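Local atomic coordinates of erythromycin C-12 hydroxylase (Saccharopolyspora erythraea, PDB entry 3ZKP), a protein that hydroxylates the macrolactone ring of erythromycin D at C-12 to give erythromycin C, as a heme-dependent cytochrome P450 monooxygenase using NADPH and molecular oxygen. Residues 68-73 and 292-297; 46-51 and 174-179; 103-108 and 210-215. The protein carries 1 engineered substitution. All coordinates share one frame; numbering follows the deposited sequence. Where two conformers were deposited one is given.

Contact 1 (68-73 and 292-297); sequences TFSSDP and QRTTTK. With ERB (Erythromycin B), chain C.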
loop_
_atom_site.group_PDB
_atom_site.type_symbol
_atom_site.label_atom_id
_atom_site.label_comp_id
_atom_site.label_asym_id
_atom_site.label_seq_id
_atom_site.Cartn_x
_atom_site.Cartn_y
_atom_site.Cartn_z
ATOM N N THR A 68 22.662 -6.598 4.360
ATOM C CA THR A 68 23.286 -5.455 3.686
ATOM C C THR A 68 22.337 -4.260 3.595
ATOM O O THR A 68 22.748 -3.125 3.837
ATOM C CB THR A 68 23.749 -5.834 2.279
ATOM O OG1 THR A 68 24.626 -6.962 2.358
ATOM C CG2 THR A 68 24.476 -4.672 1.613
ATOM N N PHE A 69 21.073 -4.529 3.237
ATOM C CA PHE A 69 20.088 -3.470 3.033
ATOM C C PHE A 69 19.013 -3.484 4.138
ATOM O O PHE A 69 17.983 -4.169 4.016
ATOM C CB PHE A 69 19.470 -3.576 1.622
ATOM C CG PHE A 69 20.484 -3.562 0.498
ATOM C CD1 PHE A 69 20.940 -2.350 -0.029
ATOM C CD2 PHE A 69 20.962 -4.763 -0.051
ATOM C CE1 PHE A 69 21.895 -2.331 -1.084
ATOM C CE2 PHE A 69 21.887 -4.764 -1.111
ATOM C CZ PHE A 69 22.367 -3.524 -1.615
ATOM N N SER A 70 19.282 -2.719 5.205
ATOM C CA SER A 70 18.400 -2.581 6.375
ATOM C C SER A 70 17.111 -1.823 6.042
ATOM O O SER A 70 17.128 -0.900 5.236
ATOM C CB SER A 70 19.143 -1.826 7.496
ATOM O OG SER A 70 18.301 -1.527 8.609
ATOM N N SER A 71 16.018 -2.201 6.708
ATOM C CA SER A 71 14.753 -1.477 6.622
ATOM C C SER A 71 14.660 -0.258 7.538
ATOM O O SER A 71 13.684 0.495 7.456
ATOM C CB SER A 71 13.583 -2.421 6.889
ATOM O OG SER A 71 13.305 -3.186 5.734
ATOM N N ASP A 72 15.677 -0.061 8.378
ATOM C CA ASP A 72 15.732 1.025 9.369
ATOM C C ASP A 72 16.331 2.335 8.805
ATOM O O ASP A 72 17.547 2.446 8.614
ATOM C CB ASP A 72 16.524 0.553 10.594
ATOM C CG ASP A 72 16.499 1.560 11.754
ATOM O OD1 ASP A 72 15.763 2.570 11.708
ATOM O OD2 ASP A 72 17.236 1.331 12.733
ATOM N N PRO A 73 15.478 3.344 8.547
ATOM C CA PRO A 73 15.998 4.557 7.936
ATOM C C PRO A 73 16.837 5.370 8.926
ATOM O O PRO A 73 17.677 6.156 8.494
ATOM C CB PRO A 73 14.727 5.337 7.578
ATOM C CG PRO A 73 13.730 4.894 8.606
ATOM C CD PRO A 73 14.027 3.430 8.788
ATOM N N GLN A 292 12.306 2.415 0.682
ATOM C CA GLN A 292 13.679 2.711 1.036
ATOM C C GLN A 292 14.327 1.639 1.903
ATOM O O GLN A 292 13.652 0.924 2.660
ATOM C CB GLN A 292 13.828 4.100 1.677
ATOM C CG GLN A 292 13.491 5.269 0.746
ATOM C CD GLN A 292 11.994 5.529 0.691
ATOM O OE1 GLN A 292 11.362 5.738 1.721
ATOM N NE2 GLN A 292 11.417 5.499 -0.508
ATOM N N ARG A 293 15.639 1.525 1.729
ATOM C CA ARG A 293 16.514 0.724 2.583
ATOM C C ARG A 293 17.696 1.604 3.016
ATOM O O ARG A 293 17.868 2.721 2.491
ATOM C CB ARG A 293 16.995 -0.515 1.827
ATOM C CG ARG A 293 15.887 -1.487 1.417
ATOM C CD ARG A 293 15.138 -1.969 2.654
ATOM N NE ARG A 293 14.193 -3.046 2.415
ATOM C CZ ARG A 293 12.870 -2.905 2.328
ATOM N NH1 ARG A 293 12.300 -1.698 2.389
ATOM N NH2 ARG A 293 12.114 -3.988 2.162
ATOM N N THR A 294 18.509 1.113 3.957
ATOM C CA THR A 294 19.812 1.732 4.245
ATOM C C THR A 294 20.943 0.702 4.206
ATOM O O THR A 294 20.771 -0.426 4.680
ATOM C CB THR A 294 19.812 2.488 5.612
ATOM O OG1 THR A 294 19.403 1.584 6.640
ATOM C CG2 THR A 294 18.822 3.648 5.586
ATOM N N THR A 295 22.090 1.074 3.622
ATOM C CA THR A 295 23.239 0.145 3.544
ATOM C C THR A 295 23.966 0.077 4.879
ATOM O O THR A 295 24.205 1.101 5.523
ATOM C CB THR A 295 24.263 0.474 2.399
ATOM O OG1 THR A 295 24.765 1.800 2.576
ATOM C CG2 THR A 295 23.599 0.402 1.049
ATOM N N THR A 296 24.273 -1.147 5.295
ATOM C CA THR A 296 24.944 -1.398 6.570
ATOM C C THR A 296 26.458 -1.468 6.368
ATOM O O THR A 296 27.218 -1.458 7.345
ATOM C CB THR A 296 24.494 -2.748 7.196
ATOM O OG1 THR A 296 24.837 -3.812 6.304
ATOM C CG2 THR A 296 22.981 -2.760 7.454
ATOM N N LYS A 297 26.850 -1.568 5.095
ATOM C CA LYS A 297 28.239 -1.754 4.672
ATOM C C LYS A 297 28.387 -1.343 3.206
ATOM O O LYS A 297 27.384 -1.188 2.503
ATOM C CB LYS A 297 28.667 -3.218 4.836
ATOM C CG LYS A 297 27.844 -4.226 4.030
ATOM C CD LYS A 297 28.683 -5.439 3.668
ATOM C CE LYS A 297 27.859 -6.473 2.917
ATOM N NZ LYS A 297 28.710 -7.417 2.119
HETATM C C1 ERB C . 3.536 2.118 7.086
HETATM N N1 ERB C . 9.461 7.993 1.803
HETATM O O1 ERB C . 2.391 2.415 6.767
HETATM C C2 ERB C . 4.452 2.971 7.941
HETATM O O2 ERB C . 4.127 0.888 6.644
HETATM C C3 ERB C . 4.789 4.336 7.295
HETATM O O3 ERB C . 5.932 4.857 8.000
HETATM C C4 ERB C . 5.088 4.202 5.792
HETATM O O4 ERB C . 7.092 6.844 7.642
HETATM C C5 ERB C . 4.733 5.490 4.999
HETATM O O5 ERB C . 7.397 4.890 10.706
HETATM C C6 ERB C . 3.330 5.477 4.379
HETATM O O6 ERB C . 9.687 6.425 10.179
HETATM C C7 ERB C . 3.347 4.559 3.138
HETATM O O7 ERB C . 5.651 5.707 3.921
HETATM C C8 ERB C . 2.062 3.804 2.759
HETATM O O8 ERB C . 8.134 5.499 2.530
HETATM C C9 ERB C . 2.369 2.629 1.838
HETATM O O9 ERB C . 6.059 7.973 4.322
HETATM C C10 ERB C . 3.081 1.366 2.330
HETATM O O10 ERB C . 2.370 5.036 5.345
HETATM C C11 ERB C . 2.757 1.096 3.803
HETATM O O11 ERB C . 2.065 2.684 0.661
HETATM C C12 ERB C . 3.625 0.006 4.454
HETATM O O12 ERB C . 1.362 0.777 3.904
HETATM C C13 ERB C . 3.351 -0.083 5.960
HETATM C C14 ERB C . 5.931 6.268 8.272
HETATM C C15 ERB C . 5.915 6.566 9.788
HETATM C C16 ERB C . 7.258 6.304 10.504
HETATM C C17 ERB C . 8.423 6.809 9.636
HETATM C C18 ERB C . 8.324 6.362 8.170
HETATM C C19 ERB C . 7.211 6.999 11.885
HETATM C C20 ERB C . 7.816 4.316 11.957
HETATM C C21 ERB C . 9.465 6.898 7.309
HETATM C C22 ERB C . 6.671 6.699 4.108
HETATM C C23 ERB C . 7.548 6.784 2.857
HETATM C C24 ERB C . 8.605 7.893 3.027
HETATM C C25 ERB C . 7.928 9.218 3.434
HETATM C C26 ERB C . 6.997 9.012 4.630
HETATM C C27 ERB C . 6.193 10.279 4.953
HETATM C C28 ERB C . 8.787 8.502 0.573
HETATM C C29 ERB C . 10.636 8.841 2.071
HETATM C C30 ERB C . 3.913 3.053 9.377
HETATM C C31 ERB C . 6.530 3.714 5.561
HETATM C C32 ERB C . 2.926 6.907 3.980
HETATM C C33 ERB C . 1.035 4.767 2.136
HETATM C C34 ERB C . 2.790 0.136 1.458
HETATM C C35 ERB C . 5.114 0.195 4.114
HETATM C C36 ERB C . 3.827 -1.406 6.551
HETATM C C37 ERB C . 3.430 -1.490 8.015
HETATM O O HOH W 1 16.359 -5.097 1.831
HETATM O O HOH W 2 12.585 1.318 5.108
#
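Ser-70 and Thr-294 form the hydrogen-bonded pair of a short antiparallel bridge: Thr-294 N donates to Ser-70 O at 2.8 Å, and Ser-70 N returns a bond to Thr-294 O. Thr-296 N then binds Thr-68 O (2.9 Å), carrying the pairing past the neighbouring non-hydrogen-bonded pair, Phe-69 and Thr-295. There the two side chains lie side by side, with Thr-295 CG2 3.9 Å from Phe-69 CE1. Beta-branched threonine suits an extended strand and offers its methyl to the ring, while its hydroxyl bonds to Pro-307 O.

On the face carrying Ser-70, Thr-294 OG1 donates to Asp-72 O (2.8 Å) from above the carbonyl plane, fastening the chain where it leaves the strand. Ser-70 OG, anti to its own N (chi1 174°), accepts from Asp-72 N in an ST turn; Asp-91 gives that hydroxyl a second partner.

A bend at chi2 (-59°) brings one face of the Arg-293 guanidinium against Ser-71, whose OG sits over its centre, 3.4 Å from CZ of Arg-293. Around the rim, NH1 bonds to Gln-292 O in the guanidinium plane, NE to a water that also meets Phe-69 O, and NH2 to a heme propionate. These in-plane bonds fix the rotation of the group, and arginine fits because it can serve propionate and backbone together. Next door, Gln-292 OE1 accepts from N1 of erythromycin B at 3.0 Å. The short edge strand 69-70 pairs with strand 290-295, which carries the propionate-binding arginine beside a substrate-binding glutamine, a layout typical of the P450 heme and substrate site.

Contact 2 (46-51 and 174-179); sequences DRYGVW and MDDPTD. With ERB (Erythromycin B), chain C.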
loop_
_atom_site.group_PDB
_atom_site.type_symbol
_atom_site.label_atom_id
_atom_site.label_comp_id
_atom_site.label_asym_id
_atom_site.label_seq_id
_atom_site.Cartn_x
_atom_site.Cartn_y
_atom_site.Cartn_z
ATOM N N ASP A 46 21.225 10.499 -6.354
ATOM C CA ASP A 46 20.591 11.813 -6.496
ATOM C C ASP A 46 21.341 12.911 -5.726
ATOM O O ASP A 46 22.393 12.650 -5.126
ATOM C CB ASP A 46 19.072 11.755 -6.177
ATOM C CG ASP A 46 18.769 11.609 -4.698
ATOM O OD1 ASP A 46 19.640 11.898 -3.856
ATOM O OD2 ASP A 46 17.623 11.223 -4.364
ATOM N N ARG A 47 20.811 14.133 -5.741
ATOM C CA ARG A 47 21.506 15.279 -5.144
ATOM C C ARG A 47 21.572 15.227 -3.619
ATOM O O ARG A 47 22.335 15.986 -2.999
ATOM C CB ARG A 47 20.899 16.611 -5.613
ATOM C CG ARG A 47 19.691 17.107 -4.825
ATOM C CD ARG A 47 19.343 18.539 -5.244
ATOM N NE ARG A 47 18.159 19.065 -4.568
ATOM C CZ ARG A 47 18.167 20.018 -3.635
ATOM N NH1 ARG A 47 19.308 20.567 -3.230
ATOM N NH2 ARG A 47 17.021 20.422 -3.097
ATOM N N TYR A 48 20.773 14.341 -3.019
ATOM C CA TYR A 48 20.743 14.199 -1.568
ATOM C C TYR A 48 21.633 13.068 -1.086
ATOM O O TYR A 48 21.686 12.806 0.121
ATOM C CB TYR A 48 19.317 13.966 -1.064
ATOM C CG TYR A 48 18.344 15.020 -1.501
ATOM C CD1 TYR A 48 18.529 16.366 -1.133
ATOM C CD2 TYR A 48 17.246 14.689 -2.301
ATOM C CE1 TYR A 48 17.632 17.350 -1.537
ATOM C CE2 TYR A 48 16.333 15.682 -2.714
ATOM C CZ TYR A 48 16.542 17.000 -2.323
ATOM O OH TYR A 48 15.664 17.982 -2.737
ATOM N N GLY A 49 22.307 12.399 -2.025
ATOM C CA GLY A 49 23.082 11.186 -1.722
ATOM C C GLY A 49 22.235 9.936 -1.543
ATOM O O GLY A 49 22.695 8.934 -0.973
ATOM N N VAL A 50 20.993 9.991 -2.034
ATOM C CA VAL A 50 20.106 8.811 -2.069
ATOM C C VAL A 50 20.322 7.987 -3.364
ATOM O O VAL A 50 20.363 8.535 -4.459
ATOM C CB VAL A 50 18.590 9.202 -1.889
ATOM C CG1 VAL A 50 17.675 7.955 -1.942
ATOM C CG2 VAL A 50 18.344 9.978 -0.585
ATOM N N TRP A 51 20.409 6.671 -3.230
ATOM C CA TRP A 51 20.746 5.793 -4.343
ATOM C C TRP A 51 19.539 5.029 -4.878
ATOM O O TRP A 51 18.960 4.211 -4.172
ATOM C CB TRP A 51 21.809 4.805 -3.884
ATOM C CG TRP A 51 23.162 5.417 -3.713
ATOM C CD1 TRP A 51 23.620 6.126 -2.638
ATOM C CD2 TRP A 51 24.233 5.399 -4.674
ATOM N NE1 TRP A 51 24.928 6.532 -2.862
ATOM C CE2 TRP A 51 25.319 6.103 -4.108
ATOM C CE3 TRP A 51 24.383 4.843 -5.956
ATOM C CZ2 TRP A 51 26.532 6.266 -4.778
ATOM C CZ3 TRP A 51 25.594 5.008 -6.616
ATOM C CH2 TRP A 51 26.654 5.696 -6.019
ATOM N N MET A 174 8.006 17.465 2.029
ATOM C CA MET A 174 9.111 16.527 1.971
ATOM C C MET A 174 10.005 16.625 0.736
ATOM O O MET A 174 9.526 16.663 -0.386
ATOM C CB MET A 174 8.553 15.105 1.933
ATOM C CG MET A 174 9.561 14.007 1.632
ATOM S SD MET A 174 8.738 12.398 1.565
ATOM C CE MET A 174 8.254 12.230 -0.150
ATOM N N ASP A 175 11.266 16.824 0.894
ATOM C CA ASP A 175 12.244 16.705 -0.181
ATOM C C ASP A 175 13.445 15.755 -0.093
ATOM O O ASP A 175 13.587 14.860 -0.914
ATOM C CB ASP A 175 12.794 18.135 -0.436
ATOM C CG ASP A 175 13.161 18.888 0.850
ATOM O OD1 ASP A 175 14.181 18.539 1.490
ATOM O OD2 ASP A 175 12.425 19.838 1.214
ATOM N N ASP A 176 14.289 15.946 0.911
ATOM C CA ASP A 176 15.409 15.053 1.185
ATOM C C ASP A 176 14.846 14.077 2.237
ATOM O O ASP A 176 14.508 14.500 3.347
ATOM C CB ASP A 176 16.591 15.861 1.735
ATOM C CG ASP A 176 17.750 14.990 2.210
ATOM O OD1 ASP A 176 17.666 13.734 2.167
ATOM O OD2 ASP A 176 18.759 15.593 2.646
ATOM N N PRO A 177 14.729 12.775 1.887
ATOM C CA PRO A 177 14.140 11.790 2.815
ATOM C C PRO A 177 15.031 11.404 3.996
ATOM O O PRO A 177 14.577 10.683 4.895
ATOM C CB PRO A 177 13.882 10.568 1.916
ATOM C CG PRO A 177 14.914 10.662 0.851
ATOM C CD PRO A 177 15.139 12.147 0.611
ATOM N N THR A 178 16.274 11.888 4.005
ATOM C CA THR A 178 17.193 11.643 5.116
ATOM C C THR A 178 17.257 12.819 6.102
ATOM O O THR A 178 17.960 12.744 7.097
ATOM C CB THR A 178 18.643 11.277 4.640
ATOM O OG1 THR A 178 19.236 12.391 3.961
ATOM C CG2 THR A 178 18.632 10.083 3.716
ATOM N N ASP A 179 16.521 13.888 5.822
ATOM C CA ASP A 179 16.506 15.076 6.668
ATOM C C ASP A 179 15.962 14.727 8.063
ATOM O O ASP A 179 14.857 14.228 8.173
ATOM C CB ASP A 179 15.653 16.173 6.014
ATOM C CG ASP A 179 15.815 17.551 6.672
ATOM O OD1 ASP A 179 16.397 17.670 7.767
ATOM O OD2 ASP A 179 15.333 18.531 6.077
HETATM C C1 ERB C . 3.536 2.118 7.086
HETATM N N1 ERB C . 9.461 7.993 1.803
HETATM O O1 ERB C . 2.391 2.415 6.767
HETATM C C2 ERB C . 4.452 2.971 7.941
HETATM O O2 ERB C . 4.127 0.888 6.644
HETATM C C3 ERB C . 4.789 4.336 7.295
HETATM O O3 ERB C . 5.932 4.857 8.000
HETATM C C4 ERB C . 5.088 4.202 5.792
HETATM O O4 ERB C . 7.092 6.844 7.642
HETATM C C5 ERB C . 4.733 5.490 4.999
HETATM O O5 ERB C . 7.397 4.890 10.706
HETATM C C6 ERB C . 3.330 5.477 4.379
HETATM O O6 ERB C . 9.687 6.425 10.179
HETATM C C7 ERB C . 3.347 4.559 3.138
HETATM O O7 ERB C . 5.651 5.707 3.921
HETATM C C8 ERB C . 2.062 3.804 2.759
HETATM O O8 ERB C . 8.134 5.499 2.530
HETATM C C9 ERB C . 2.369 2.629 1.838
HETATM O O9 ERB C . 6.059 7.973 4.322
HETATM C C10 ERB C . 3.081 1.366 2.330
HETATM O O10 ERB C . 2.370 5.036 5.345
HETATM C C11 ERB C . 2.757 1.096 3.803
HETATM O O11 ERB C . 2.065 2.684 0.661
HETATM C C12 ERB C . 3.625 0.006 4.454
HETATM O O12 ERB C . 1.362 0.777 3.904
HETATM C C13 ERB C . 3.351 -0.083 5.960
HETATM C C14 ERB C . 5.931 6.268 8.272
HETATM C C15 ERB C . 5.915 6.566 9.788
HETATM C C16 ERB C . 7.258 6.304 10.504
HETATM C C17 ERB C . 8.423 6.809 9.636
HETATM C C18 ERB C . 8.324 6.362 8.170
HETATM C C19 ERB C . 7.211 6.999 11.885
HETATM C C20 ERB C . 7.816 4.316 11.957
HETATM C C21 ERB C . 9.465 6.898 7.309
HETATM C C22 ERB C . 6.671 6.699 4.108
HETATM C C23 ERB C . 7.548 6.784 2.857
HETATM C C24 ERB C . 8.605 7.893 3.027
HETATM C C25 ERB C . 7.928 9.218 3.434
HETATM C C26 ERB C . 6.997 9.012 4.630
HETATM C C27 ERB C . 6.193 10.279 4.953
HETATM C C28 ERB C . 8.787 8.502 0.573
HETATM C C29 ERB C . 10.636 8.841 2.071
HETATM C C30 ERB C . 3.913 3.053 9.377
HETATM C C31 ERB C . 6.530 3.714 5.561
HETATM C C32 ERB C . 2.926 6.907 3.980
HETATM C C33 ERB C . 1.035 4.767 2.136
HETATM C C34 ERB C . 2.790 0.136 1.458
HETATM C C35 ERB C . 5.114 0.195 4.114
HETATM C C36 ERB C . 3.827 -1.406 6.551
HETATM C C37 ERB C . 3.430 -1.490 8.015
HETATM O O HOH W 3 16.186 20.737 -0.280
HETATM O O HOH W 4 21.280 14.481 2.230
#
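Asp-176 OD1 is gripped twice, by Thr-178 OG1 at 2.7 Å and by Thr-178 N at 3.0 Å, both reaching it from the same face of the carboxylate. With OD1 thus committed, the aspartate stands fixed beside Tyr-48, and its methylene becomes the main point of contact. Asp-176 CB lies over one face of the tyrosine ring, 3.8 Å from the centroid of the Tyr-48 ring, in a CH-pi contact; ring and carboxylate planes are nearly parallel, 14° apart, the two side chains running antiparallel to one another. CG of Arg-47 covers the opposite face. The other oxygen, Asp-176 OD2, accepts from a water that also donates to Tyr-48 O.

Deeper in, Val-50 CG2 and Pro-177 CG meet tip to tip at 3.8 Å, two compact apolar groups suited to a tight junction. The adjacent ring carbon, Pro-177 CB, touches C29 of erythromycin B (3.7 Å), and Met-174 SD packs separately on C25 of the antibiotic.

Asp-46 OD1 receives Tyr-48 N and Val-50 N from opposite faces of its carboxylate, and Gly-49 fits the positive phi (77°) of that bend. Each segment contains a type I turn, Asp-46 to Gly-49 and Asp-176 to Asp-179, whose first residue also makes an Asx turn, and together they join a beta-hairpin to the loop between helices 159-170 and 180-206, the F-G loop that in P450s covers the substrate pocket.

Contact 3 (103-108 and 210-215); sequences SSAFTP and DDLISR. With HEM (protoporphyrin IX containing Fe), chain B.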
loop_
_atom_site.group_PDB
_atom_site.type_symbol
_atom_site.label_atom_id
_atom_site.label_comp_id
_atom_site.label_asym_id
_atom_site.label_seq_id
_atom_site.Cartn_x
_atom_site.Cartn_y
_atom_site.Cartn_z
ATOM N N SER A 103 0.860 -12.712 12.556
ATOM C CA SER A 103 0.747 -13.389 11.257
ATOM C C SER A 103 -0.481 -14.312 11.113
ATOM O O SER A 103 -1.051 -14.411 10.023
ATOM C CB SER A 103 2.042 -14.088 10.847
ATOM O OG SER A 103 2.464 -14.952 11.857
ATOM N N SER A 104 -0.900 -14.968 12.202
ATOM C CA SER A 104 -2.082 -15.848 12.154
ATOM C C SER A 104 -3.392 -15.108 11.859
ATOM O O SER A 104 -4.352 -15.709 11.393
ATOM C CB SER A 104 -2.206 -16.691 13.434
ATOM O OG SER A 104 -2.621 -15.904 14.540
ATOM N N ALA A 105 -3.428 -13.802 12.117
ATOM C CA ALA A 105 -4.604 -12.984 11.809
ATOM C C ALA A 105 -4.795 -12.836 10.305
ATOM O O ALA A 105 -5.902 -12.544 9.838
ATOM C CB ALA A 105 -4.474 -11.618 12.442
ATOM N N PHE A 106 -3.722 -13.067 9.550
ATOM C CA PHE A 106 -3.679 -12.690 8.143
ATOM C C PHE A 106 -3.631 -13.862 7.172
ATOM O O PHE A 106 -3.509 -13.651 5.961
ATOM C CB PHE A 106 -2.498 -11.745 7.884
ATOM C CG PHE A 106 -2.676 -10.387 8.497
ATOM C CD1 PHE A 106 -3.461 -9.428 7.868
ATOM C CD2 PHE A 106 -2.075 -10.080 9.717
ATOM C CE1 PHE A 106 -3.642 -8.162 8.439
ATOM C CE2 PHE A 106 -2.220 -8.812 10.310
ATOM C CZ PHE A 106 -3.019 -7.849 9.670
ATOM N N THR A 107 -3.766 -15.080 7.687
ATOM C CA THR A 107 -3.761 -16.273 6.822
ATOM C C THR A 107 -4.969 -16.298 5.865
ATOM O O THR A 107 -6.045 -15.794 6.200
ATOM C CB THR A 107 -3.722 -17.598 7.629
ATOM O OG1 THR A 107 -4.962 -17.788 8.312
ATOM C CG2 THR A 107 -2.576 -17.608 8.641
ATOM N N PRO A 108 -4.786 -16.871 4.655
ATOM C CA PRO A 108 -5.901 -16.961 3.710
ATOM C C PRO A 108 -7.202 -17.560 4.286
ATOM O O PRO A 108 -8.289 -17.077 3.964
ATOM C CB PRO A 108 -5.327 -17.838 2.583
ATOM C CG PRO A 108 -3.865 -17.511 2.598
ATOM C CD PRO A 108 -3.536 -17.411 4.073
ATOM N N ASP A 210 -11.223 -10.274 20.712
ATOM C CA ASP A 210 -10.269 -11.043 19.905
ATOM C C ASP A 210 -9.771 -10.355 18.640
ATOM O O ASP A 210 -9.352 -10.989 17.672
ATOM C CB ASP A 210 -10.676 -12.505 19.745
ATOM C CG ASP A 210 -10.109 -13.356 20.856
ATOM O OD1 ASP A 210 -8.858 -13.419 20.945
ATOM O OD2 ASP A 210 -10.897 -13.915 21.653
ATOM N N ASP A 211 -9.772 -9.031 18.724
ATOM C CA ASP A 211 -9.284 -8.143 17.684
ATOM C C ASP A 211 -7.759 -8.143 17.738
ATOM O O ASP A 211 -7.159 -8.764 18.622
ATOM C CB ASP A 211 -9.786 -6.734 17.974
ATOM C CG ASP A 211 -9.560 -6.331 19.422
ATOM O OD1 ASP A 211 -10.440 -6.612 20.260
ATOM O OD2 ASP A 211 -8.498 -5.761 19.731
ATOM N N LEU A 212 -7.144 -7.412 16.812
ATOM C CA LEU A 212 -5.700 -7.415 16.642
ATOM C C LEU A 212 -4.935 -6.661 17.726
ATOM O O LEU A 212 -3.826 -7.055 18.097
ATOM C CB LEU A 212 -5.337 -6.871 15.260
ATOM C CG LEU A 212 -4.110 -7.460 14.581
ATOM C CD1 LEU A 212 -3.963 -8.967 14.829
ATOM C CD2 LEU A 212 -4.198 -7.166 13.095
ATOM N N ILE A 213 -5.519 -5.584 18.232
ATOM C CA ILE A 213 -4.900 -4.833 19.318
ATOM C C ILE A 213 -4.779 -5.708 20.574
ATOM O O ILE A 213 -3.732 -5.722 21.227
ATOM C CB ILE A 213 -5.630 -3.485 19.610
ATOM C CG1 ILE A 213 -5.516 -2.542 18.401
ATOM C CG2 ILE A 213 -5.067 -2.814 20.896
ATOM C CD1 ILE A 213 -6.149 -1.157 18.606
ATOM N N SER A 214 -5.848 -6.446 20.887
ATOM C CA SER A 214 -5.856 -7.364 22.031
ATOM C C SER A 214 -4.712 -8.366 21.864
ATOM O O SER A 214 -3.924 -8.541 22.784
ATOM C CB SER A 214 -7.203 -8.081 22.166
ATOM O OG SER A 214 -8.203 -7.194 22.636
ATOM N N ARG A 215 -4.598 -8.970 20.675
ATOM C CA ARG A 215 -3.540 -9.946 20.427
ATOM C C ARG A 215 -2.154 -9.329 20.592
ATOM O O ARG A 215 -1.258 -9.961 21.183
ATOM C CB ARG A 215 -3.694 -10.617 19.058
ATOM C CG ARG A 215 -2.623 -11.679 18.785
ATOM C CD ARG A 215 -3.093 -12.727 17.809
ATOM N NE ARG A 215 -4.299 -13.430 18.251
ATOM C CZ ARG A 215 -4.935 -14.344 17.525
ATOM N NH1 ARG A 215 -4.480 -14.680 16.322
ATOM N NH2 ARG A 215 -6.029 -14.924 18.000
HETATM C CHA HEM B . 4.067 -4.472 4.136
HETATM C CHB HEM B . 1.930 -3.101 -0.013
HETATM C CHC HEM B . -2.478 -3.752 1.892
HETATM C CHD HEM B . -0.416 -4.839 6.204
HETATM C C1A HEM B . 3.882 -4.051 2.828
HETATM C C2A HEM B . 4.912 -3.809 1.834
HETATM C C3A HEM B . 4.318 -3.442 0.689
HETATM C C4A HEM B . 2.888 -3.432 0.912
HETATM C CMA HEM B . 5.023 -3.065 -0.661
HETATM C CAA HEM B . 6.429 -3.968 2.072
HETATM C CBA HEM B . 7.136 -2.658 2.399
HETATM C CGA HEM B . 8.648 -2.876 2.551
HETATM O O1A HEM B . 9.219 -3.908 2.087
HETATM O O2A HEM B . 9.311 -1.978 3.124
HETATM C C1B HEM B . 0.548 -3.155 0.111
HETATM C C2B HEM B . -0.414 -2.865 -0.930
HETATM C C3B HEM B . -1.648 -3.044 -0.416
HETATM C C4B HEM B . -1.483 -3.459 0.972
HETATM C CMB HEM B . -0.005 -2.420 -2.358
HETATM C CAB HEM B . -3.034 -2.841 -1.086
HETATM C CBB HEM B . -3.357 -3.251 -2.328
HETATM C C1C HEM B . -2.301 -4.120 3.214
HETATM C C2C HEM B . -3.367 -4.423 4.145
HETATM C C3C HEM B . -2.804 -4.725 5.335
HETATM C C4C HEM B . -1.367 -4.617 5.209
HETATM C CMC HEM B . -4.875 -4.422 3.783
HETATM C CAC HEM B . -3.562 -5.101 6.625
HETATM C CBC HEM B . -3.218 -4.489 7.771
HETATM C C1D HEM B . 0.962 -4.812 6.070
HETATM C C2D HEM B . 1.914 -4.984 7.149
HETATM C C3D HEM B . 3.280 -4.864 6.495
HETATM C C4D HEM B . 3.057 -4.639 5.089
HETATM C CMD HEM B . 1.612 -5.193 8.653
HETATM C CAD HEM B . 4.653 -4.956 7.185
HETATM C CBD HEM B . 5.176 -6.368 6.940
HETATM C CGD HEM B . 6.552 -6.502 7.531
HETATM O O1D HEM B . 7.256 -5.469 7.620
HETATM O O2D HEM B . 6.939 -7.642 7.897
HETATM N NA HEM B . 2.656 -3.819 2.222
HETATM N NB HEM B . -0.152 -3.481 1.256
HETATM N NC HEM B . -1.101 -4.228 3.906
HETATM N ND HEM B . 1.681 -4.618 4.879
HETATM FE FE HEM B . 0.775 -4.215 2.971
HETATM O O HOH W 5 -6.077 -15.732 14.305
#
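With CG beside its backbone N (chi1 -69°), Phe-106 swings its ring out so that the far end meets Leu-212, whose chi1 of -147°, away from the staggered positions, turns its forked end toward the other segment, one methyl for each of two partners. Leu-212 CD2 stands 3.7 Å from Phe-106 CZ, the two side chains crossing at about a right angle, while Leu-212 CD1 rests 3.6 Å from Ala-105 CB. The branched leucine thus serves two neighbours at once, and the small alanine lets the two segments come close.

The phenylalanine ring is shared with the heme: Phe-106 CE1 lies 3.6 Å from CAC of a heme vinyl group. A flat hydrocarbon suits this place, having apolar contacts to offer to both leucine and vinyl.

Toward solvent, Arg-215 reaches out from the helix on a chain that bends near its end. In the conformer given, its NH1 comes to 2.9 Å from Ser-104 OG, near the guanidinium plane, and donates to a water that binds Ser-104 O weakly. Asp-211 caps this helix, its OD2 accepting from Ser-214 N at 3.0 Å.

Phe-106 also touches Leu-354, next to the heme-ligating Cys-353, and Leu-151 of helix 142-151 packs on both Phe-106 and Leu-212. The contact therefore joins the turn between helices 94-102 and 108-112 to the start of helix 212-218, with the end of helix 142-151 alongside.

How the contacts relate
From the N terminus, the loop 46-51 comes first, followed by the edge strand at 68-73 and the turn 103-108; their partners follow at 174-179, 210-215 and 292-297. Contact 2 closes the first loop, and crosses both contact 1 and contact 3. Contact 3 lies wholly within the span of contact 1, which encloses most of the helical domain. Contacts 1 and 2 have centres about 14 Å apart and both touch erythromycin B, tying the N-terminal beta region to the sheet core and to the loop before helix 180-206. Contact 3 touches the heme too, at a vinyl group, where contact 1 holds a propionate; its centre is about 36 Å from that of contact 2, across the chain's centre.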